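Local coordinates for protein AvrRxo1-ORF1 (Xanthomonas oryzae pv. oryzicola, PDB 4Z8T) that acts as a type III effector with a polynucleotide kinase domain of the P-loop NTPase class and forms a complex with its partner AvrRxo1-ORF2, at residues 35-38 / 39-43; 296-299 / 300-303. All blocks are in the same frame, centred on the assembly; numbering follows the deposited sequence.

Overall arrangement
Both contacts are local, each made within one unbroken run of chain, so neither closes a long loop and they neither nest nor cross. Coming from the N terminus, contact 1 is met first, near the start of helix 34-60, whose far end leads into strand 66-71 of the central mixed sheet; its side chains tie that helix to helices 108-113 and 123-141. The chain then passes through the whole sheet before contact 2 forms the turn between helix 291-298 and helix 304-315. The two lie on opposite sides of the chain's centre, with their own centres about 45 Å apart and nearest atoms about 33 Å apart.

Contact 1: residues 35-38 / 39-43; sequences ERRK and LHEKL
Arg36 and His40, one helical turn apart, cross at nearly a right angle, with the guanidinium and ring planes 74° apart. The touch is made by the aliphatic part of the arginine: CG of Arg36 lies 3.7 Å from NE2 of His40. Leu39 runs alongside Arg36 and lays its CD2 methyl over one face of the guanidinium, off-centre, 3.6 Å from NH1 of Arg36. On the backbone, Arg36 O accepts the amide of His40 at 2.9 Å and also lies over one face of the imidazole, 3.3 Å from CG of His40. The ring is brought over this carbonyl by a first torsion that sets CG beside the backbone N (chi1 -68°).

These are i to i+3 and i to i+4 neighbours near the N-terminal end of helix 34-60, which leads into strand 66-71, the strand before the probable P-loop (Walker A) of the kinase fold. On another side of the helix, Glu41 and Arg37 run side by side. Glu41 CG packs 3.2 Å from Arg37 O, but OE2 of Glu41 stays 5.3 Å from NE of Arg37, so the opposite charges do not meet directly.

Further out, Glu129 OE2 joins the pair by a salt bridge to Arg36 NE and a hydrogen bond from His40 NE2. Ser114 and the carbonyl of Leu111 hold the other two guanidinium nitrogens, and Tyr10 adds a cation-pi contact. Trp32 meets the His40 ring edge-to-face, Leu39 packs on Leu111 of helix 108-113, and Lys42 forms a salt bridge with Glu115.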
loop_
_atom_site.group_PDB
_atom_site.type_symbol
_atom_site.label_atom_id
_atom_site.label_comp_id
_atom_site.label_asym_id
_atom_site.label_seq_id
_atom_site.Cartn_x
_atom_site.Cartn_y
_atom_site.Cartn_z
ATOM N N GLU A 35 22.262 -36.453 -32.713
ATOM C CA GLU A 35 22.705 -36.614 -31.334
ATOM C C GLU A 35 21.755 -35.906 -30.385
ATOM O O GLU A 35 21.465 -36.404 -29.296
ATOM C CB GLU A 35 24.114 -36.057 -31.127
ATOM C CG GLU A 35 25.208 -36.810 -31.851
ATOM C CD GLU A 35 25.438 -36.295 -33.254
ATOM O OE1 GLU A 35 24.559 -35.589 -33.799
ATOM O OE2 GLU A 35 26.513 -36.591 -33.816
ATOM N N ARG A 36 21.277 -34.738 -30.795
ATOM C CA ARG A 36 20.396 -33.964 -29.924
ATOM C C ARG A 36 19.030 -34.622 -29.853
ATOM O O ARG A 36 18.391 -34.640 -28.802
ATOM C CB ARG A 36 20.272 -32.518 -30.400
ATOM C CG ARG A 36 19.863 -31.562 -29.279
ATOM C CD ARG A 36 20.959 -31.445 -28.245
ATOM N NE ARG A 36 20.648 -30.454 -27.206
ATOM C CZ ARG A 36 21.489 -30.132 -26.236
ATOM N NH1 ARG A 36 22.672 -30.725 -26.188
ATOM N NH2 ARG A 36 21.165 -29.212 -25.330
ATOM N N ARG A 37 18.600 -35.172 -30.984
ATOM C CA ARG A 37 17.379 -35.959 -31.073
ATOM C C ARG A 37 17.439 -37.108 -30.073
ATOM O O ARG A 37 16.460 -37.389 -29.371
ATOM C CB ARG A 37 17.256 -36.501 -32.503
ATOM C CG ARG A 37 15.859 -36.856 -32.961
ATOM C CD ARG A 37 15.739 -36.736 -34.483
ATOM N NE ARG A 37 16.861 -37.317 -35.211
ATOM C CZ ARG A 37 17.431 -36.761 -36.278
ATOM N NH1 ARG A 37 16.987 -35.606 -36.749
ATOM N NH2 ARG A 37 18.449 -37.362 -36.876
ATOM N N LYS A 38 18.595 -37.760 -29.991
ATOM C CA LYS A 38 18.781 -38.869 -29.060
ATOM C C LYS A 38 18.696 -38.411 -27.604
ATOM O O LYS A 38 18.117 -39.106 -26.768
ATOM C CB LYS A 38 20.121 -39.564 -29.309
ATOM C CG LYS A 38 20.199 -40.365 -30.602
ATOM C CD LYS A 38 21.563 -41.050 -30.708
ATOM C CE LYS A 38 21.893 -41.496 -32.135
ATOM N NZ LYS A 38 21.101 -42.674 -32.579
ATOM N N LEU A 39 19.289 -37.258 -27.307
ATOM C CA LEU A 39 19.235 -36.698 -25.954
ATOM C C LEU A 39 17.792 -36.399 -25.571
ATOM O O LEU A 39 17.362 -36.686 -24.442
ATOM C CB LEU A 39 20.080 -35.422 -25.864
ATOM C CG LEU A 39 20.082 -34.709 -24.507
ATOM C CD1 LEU A 39 20.528 -35.652 -23.397
ATOM C CD2 LEU A 39 20.973 -33.467 -24.557
ATOM N N HIS A 40 17.049 -35.826 -26.510
ATOM C CA HIS A 40 15.629 -35.540 -26.278
ATOM C C HIS A 40 14.877 -36.804 -25.917
ATOM O O HIS A 40 14.082 -36.818 -24.976
ATOM C CB HIS A 40 14.987 -34.915 -27.514
ATOM C CG HIS A 40 15.479 -33.540 -27.822
ATOM N ND1 HIS A 40 15.226 -32.906 -29.018
ATOM C CD2 HIS A 40 16.224 -32.674 -27.086
ATOM C CE1 HIS A 40 15.784 -31.708 -29.007
ATOM N NE2 HIS A 40 16.400 -31.546 -27.847
ATOM N N GLU A 41 15.108 -37.867 -26.685
ATOM C CA GLU A 41 14.401 -39.119 -26.467
ATOM C C GLU A 41 14.725 -39.686 -25.092
ATOM O O GLU A 41 13.849 -40.202 -24.391
ATOM C CB GLU A 41 14.738 -40.123 -27.583
ATOM C CG GLU A 41 14.223 -39.681 -28.949
ATOM C CD GLU A 41 14.919 -40.370 -30.122
ATOM O OE1 GLU A 41 15.796 -41.235 -29.901
ATOM O OE2 GLU A 41 14.585 -40.031 -31.277
ATOM N N LYS A 42 15.988 -39.575 -24.700
ATOM C CA LYS A 42 16.426 -40.076 -23.412
ATOM C C LYS A 42 15.760 -39.298 -22.280
ATOM O O LYS A 42 15.254 -39.891 -21.332
ATOM C CB LYS A 42 17.941 -39.964 -23.270
ATOM C CG LYS A 42 18.442 -40.564 -21.970
ATOM C CD LYS A 42 19.934 -40.356 -21.753
ATOM C CE LYS A 42 20.241 -38.942 -21.291
ATOM N NZ LYS A 42 21.620 -38.837 -20.715
ATOM N N LEU A 43 15.767 -37.977 -22.382
ATOM C CA LEU A 43 15.185 -37.162 -21.321
ATOM C C LEU A 43 13.674 -37.356 -21.211
ATOM O O LEU A 43 13.131 -37.365 -20.098
ATOM C CB LEU A 43 15.534 -35.688 -21.513
ATOM C CG LEU A 43 17.040 -35.409 -21.494
ATOM C CD1 LEU A 43 17.284 -33.919 -21.619
ATOM C CD2 LEU A 43 17.675 -35.934 -20.235
#

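Contact 2: residues 296-299 / 300-303; sequences RLEN and NIAD
Glu298 and Ile301 are the two ends of a type I beta turn, in which Ile301 N donates to Glu298 O at 3.1 Å near the C-terminal end of helix 291-298. The bond is fairly straight at the hydrogen (164°), yet the donor sits well above the carbonyl plane. One residue back, Asn300 N reaches Leu297 O at 3.3 Å, again from above the plane, so the chain leaves the helix through two successive i to i+3 bonds.

Ile301 folds its longer branch back over this helix end. CG1 stands beside the backbone N (chi1 -57°), which brings it 3.3 Å from Leu297 O; CD1 follows along the same carbonyl, giving that oxygen an aliphatic cover alongside the bond it receives from Asn300 N. The carboxylate of Glu298 skirts the same branch, with OE2 4.4 Å from CD1 of Ile301.

Two waters bridge polar groups here. One donates to both Glu298 O and Ile301 O, 2.6 Å from each, and so bridges two acceptors that cannot bond to one another. The second accepts from Asn299 ND2 at 3.1 Å and donates to Arg296 O, with a weak further bond to Asn300 OD1; it thus links both asparagine amides to a carbonyl of the last helical turn.

Glu298 OE1 also forms a salt bridge with Arg311, and Arg296 pairs with Glu190. At the subunit interface, Asn299 and Arg296 pack on Glu292 of the second subunit, another copy of this protein. The turn leads to Asp303, which N-caps helix 304-315 through its bond to Arg306 N, and Leu297 and Ile301 rest on Leu314 and Thr310 of that helix, joining it to helix 291-298.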
loop_
_atom_site.group_PDB
_atom_site.type_symbol
_atom_site.label_atom_id
_atom_site.label_comp_id
_atom_site.label_asym_id
_atom_site.label_seq_id
_atom_site.Cartn_x
_atom_site.Cartn_y
_atom_site.Cartn_z
ATOM N N ARG A 296 16.262 -5.810 8.279
ATOM C CA ARG A 296 14.802 -5.738 8.204
ATOM C C ARG A 296 14.205 -7.097 7.862
ATOM O O ARG A 296 13.236 -7.523 8.488
ATOM C CB ARG A 296 14.344 -4.695 7.183
ATOM C CG ARG A 296 12.830 -4.678 6.972
ATOM C CD ARG A 296 12.370 -3.493 6.146
ATOM N NE ARG A 296 13.025 -3.415 4.840
ATOM C CZ ARG A 296 12.619 -4.071 3.754
ATOM N NH1 ARG A 296 11.567 -4.876 3.810
ATOM N NH2 ARG A 296 13.274 -3.925 2.607
ATOM N N LEU A 297 14.792 -7.782 6.880
ATOM C CA LEU A 297 14.331 -9.123 6.514
ATOM C C LEU A 297 14.644 -10.157 7.588
ATOM O O LEU A 297 13.829 -11.040 7.863
ATOM C CB LEU A 297 14.914 -9.553 5.169
ATOM C CG LEU A 297 14.417 -8.734 3.977
ATOM C CD1 LEU A 297 15.043 -9.203 2.678
ATOM C CD2 LEU A 297 12.909 -8.804 3.875
ATOM N N GLU A 298 15.820 -10.053 8.198
ATOM C CA GLU A 298 16.192 -10.968 9.267
ATOM C C GLU A 298 15.269 -10.841 10.480
ATOM O O GLU A 298 15.048 -11.815 11.191
ATOM C CB GLU A 298 17.646 -10.739 9.687
ATOM C CG GLU A 298 18.661 -11.143 8.640
ATOM C CD GLU A 298 18.908 -12.634 8.605
ATOM O OE1 GLU A 298 19.439 -13.170 9.605
ATOM O OE2 GLU A 298 18.590 -13.271 7.576
ATOM N N ASN A 299 14.737 -9.640 10.710
ATOM C CA ASN A 299 13.882 -9.378 11.872
ATOM C C ASN A 299 12.613 -10.228 11.857
ATOM O O ASN A 299 12.023 -10.495 12.908
ATOM C CB ASN A 299 13.512 -7.890 11.932
ATOM C CG ASN A 299 12.943 -7.478 13.278
ATOM O OD1 ASN A 299 13.457 -7.875 14.327
ATOM N ND2 ASN A 299 11.880 -6.677 13.257
ATOM N N ASN A 300 12.193 -10.650 10.664
ATOM C CA ASN A 300 10.978 -11.459 10.520
ATOM C C ASN A 300 11.245 -12.905 10.124
ATOM O O ASN A 300 10.362 -13.615 9.628
ATOM C CB ASN A 300 9.989 -10.804 9.546
ATOM C CG ASN A 300 9.369 -9.540 10.109
ATOM O OD1 ASN A 300 9.446 -8.471 9.504
ATOM N ND2 ASN A 300 8.750 -9.659 11.270
ATOM N N ILE A 301 12.472 -13.353 10.345
ATOM C CA ILE A 301 12.794 -14.748 10.117
ATOM C C ILE A 301 13.343 -15.326 11.421
ATOM O O ILE A 301 14.413 -14.924 11.877
ATOM C CB ILE A 301 13.834 -14.921 8.997
ATOM C CG1 ILE A 301 13.334 -14.284 7.695
ATOM C CG2 ILE A 301 14.122 -16.394 8.783
ATOM C CD1 ILE A 301 14.374 -14.215 6.580
ATOM N N ALA A 302 12.612 -16.269 12.011
ATOM C CA ALA A 302 12.985 -16.819 13.320
ATOM C C ALA A 302 13.798 -18.108 13.232
ATOM O O ALA A 302 14.568 -18.419 14.144
ATOM C CB ALA A 302 11.744 -17.034 14.182
ATOM N N ASP A 303 13.608 -18.868 12.158
ATOM C CA ASP A 303 14.318 -20.130 11.976
ATOM C C ASP A 303 15.805 -19.898 11.729
ATOM O O ASP A 303 16.178 -19.165 10.817
ATOM C CB ASP A 303 13.726 -20.910 10.802
ATOM C CG ASP A 303 14.435 -22.222 10.568
ATOM O OD1 ASP A 303 14.240 -23.153 11.377
ATOM O OD2 ASP A 303 15.202 -22.332 9.587
HETATM O O HOH W 1 11.327 -5.763 10.300
HETATM O O HOH W 2 16.178 -13.357 12.931
#